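Local coordinates for xenavidin (Xenopus tropicalis, PDB 2UZ2), which binds biotin, as a frog member of the avidin family, at residues C6-Q9 against G10-N14. Numbering follows the deposited sequence.
Sequences CNLQ and GQWRN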
loop_
_atom_site.group_PDB
_atom_site.type_symbol
_atom_site.label_atom_id
_atom_site.label_comp_id
_atom_site.label_asym_id
_atom_site.label_seq_id
_atom_site.Cartn_x
_atom_site.Cartn_y
_atom_site.Cartn_z
ATOM N N CYS B 6 -7.117 14.785 20.671
ATOM C CA CYS B 6 -5.895 14.020 21.036
ATOM C C CYS B 6 -4.623 14.649 21.602
ATOM O O CYS B 6 -3.981 14.054 22.477
ATOM C CB CYS B 6 -5.516 13.084 19.904
ATOM S SG CYS B 6 -6.576 11.673 20.035
ATOM N N ASN B 7 -4.267 15.822 21.100
ATOM C CA ASN B 7 -2.949 16.394 21.293
ATOM C C ASN B 7 -1.889 15.516 20.680
ATOM O O ASN B 7 -1.369 14.541 21.284
ATOM C CB ASN B 7 -2.619 16.746 22.740
ATOM C CG ASN B 7 -3.711 17.501 23.397
ATOM O OD1 ASN B 7 -4.041 17.228 24.548
ATOM N ND2 ASN B 7 -4.274 18.478 22.692
ATOM N N LEU B 8 -1.619 15.811 19.428
ATOM C CA LEU B 8 -0.550 15.101 18.769
ATOM C C LEU B 8 0.809 15.637 19.233
ATOM O O LEU B 8 1.819 15.000 18.983
ATOM C CB LEU B 8 -0.685 15.218 17.258
ATOM C CG LEU B 8 -1.944 14.549 16.666
ATOM C CD1 LEU B 8 -1.712 14.491 15.191
ATOM C CD2 LEU B 8 -2.245 13.179 17.217
ATOM N N GLN B 9 0.838 16.800 19.890
ATOM C CA GLN B 9 2.114 17.318 20.432
ATOM C C GLN B 9 2.817 16.318 21.342
ATOM O O GLN B 9 2.166 15.553 22.093
ATOM C CB GLN B 9 1.910 18.593 21.268
ATOM C CG GLN B 9 1.411 19.744 20.485
ATOM C CD GLN B 9 -0.112 19.897 20.570
ATOM O OE1 GLN B 9 -0.843 18.915 20.693
ATOM N NE2 GLN B 9 -0.584 21.118 20.494
ATOM N N GLY B 10 4.146 16.369 21.317
ATOM C CA GLY B 10 4.948 15.610 22.269
ATOM C C GLY B 10 5.617 14.418 21.638
ATOM O O GLY B 10 5.779 14.377 20.443
ATOM N N GLN B 11 6.001 13.468 22.482
ATOM C CA GLN B 11 6.831 12.358 22.037
ATOM C C GLN B 11 6.027 11.087 21.950
ATOM O O GLN B 11 5.176 10.808 22.809
ATOM C CB GLN B 11 7.989 12.177 22.997
ATOM C CG GLN B 11 8.830 13.418 23.089
ATOM C CD GLN B 11 10.257 13.148 23.490
ATOM O OE1 GLN B 11 10.892 14.034 24.069
ATOM N NE2 GLN B 11 10.777 11.956 23.188
ATOM N N TRP B 12 6.296 10.329 20.900
ATOM C CA TRP B 12 5.651 9.053 20.647
ATOM C C TRP B 12 6.731 8.069 20.224
ATOM O O TRP B 12 7.773 8.465 19.705
ATOM C CB TRP B 12 4.683 9.185 19.472
ATOM C CG TRP B 12 3.614 10.254 19.643
ATOM C CD1 TRP B 12 3.730 11.599 19.353
ATOM C CD2 TRP B 12 2.277 10.056 20.117
ATOM N NE1 TRP B 12 2.536 12.242 19.634
ATOM C CE2 TRP B 12 1.630 11.313 20.090
ATOM C CE3 TRP B 12 1.556 8.924 20.553
ATOM C CZ2 TRP B 12 0.289 11.480 20.498
ATOM C CZ3 TRP B 12 0.226 9.101 20.976
ATOM C CH2 TRP B 12 -0.383 10.353 20.929
ATOM N N ARG B 13 6.455 6.784 20.418
ATOM C CA ARG B 13 7.379 5.756 19.935
ATOM C C ARG B 13 6.599 4.680 19.224
ATOM O O ARG B 13 5.448 4.405 19.565
ATOM C CB ARG B 13 8.125 5.110 21.103
ATOM C CG ARG B 13 7.253 4.484 22.178
ATOM C CD ARG B 13 8.053 3.576 23.132
ATOM N NE ARG B 13 8.365 2.276 22.540
ATOM C CZ ARG B 13 9.593 1.771 22.430
ATOM N NH1 ARG B 13 10.644 2.446 22.889
ATOM N NH2 ARG B 13 9.772 0.585 21.867
ATOM N N ASN B 14 7.221 4.041 18.251
ATOM C CA ASN B 14 6.582 2.834 17.705
ATOM C C ASN B 14 7.253 1.561 18.192
ATOM O O ASN B 14 8.191 1.609 18.981
ATOM C CB ASN B 14 6.462 2.901 16.187
ATOM C CG ASN B 14 7.816 2.873 15.477
ATOM O OD1 ASN B 14 8.806 2.409 16.036
ATOM N ND2 ASN B 14 7.842 3.369 14.224
#
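Where the N-terminal loop 6-9 of the avidin β-barrel runs into the first strand, 10-14, the indole of W12 turns back from that strand to meet the backbone of L8 and N7. It is a worked example of how a buried tryptophan can use both its N-H and its hydrocarbon edge on one turn of chain. NE1 of W12 donates to L8 O at 2.9 Å, and with 168° at the hydrogen the bond is nearly straight. The acceptor lies almost in the indole plane, whereas the donor sits above the carbonyl plane of L8, 39° out of it and so not on a lone pair. Farther along the same ring edge, CZ2 of W12 comes within 3.6 Å of N7 O, and CD2 of L8 makes a looser apolar approach to CZ2 of W12 at 4.5 Å. With CG of W12 anti to its carbonyl carbon (chi1 -57°), the indole lies back toward the loop, its NE1 edge facing L8 O. G10, where the strand begins, has a positive phi; a side chain there would run into Q9 O. Beyond the loop, R121 forms a cation-pi contact with W12 and also bonds to Q9 O and Q11 O, while N14 at the far end of the strand hydrogen-bonds biotin. A phenylalanine in place of W12 would probably leave L8 O without its indole donor and open a gap beside N7 O, where the larger ring now reaches. The chemistry thus implies that one N-H satisfies the carbonyl of the buried residue L8 while tying the loop to its strand, with the W12 side chain about 11 Å from the bound biotin.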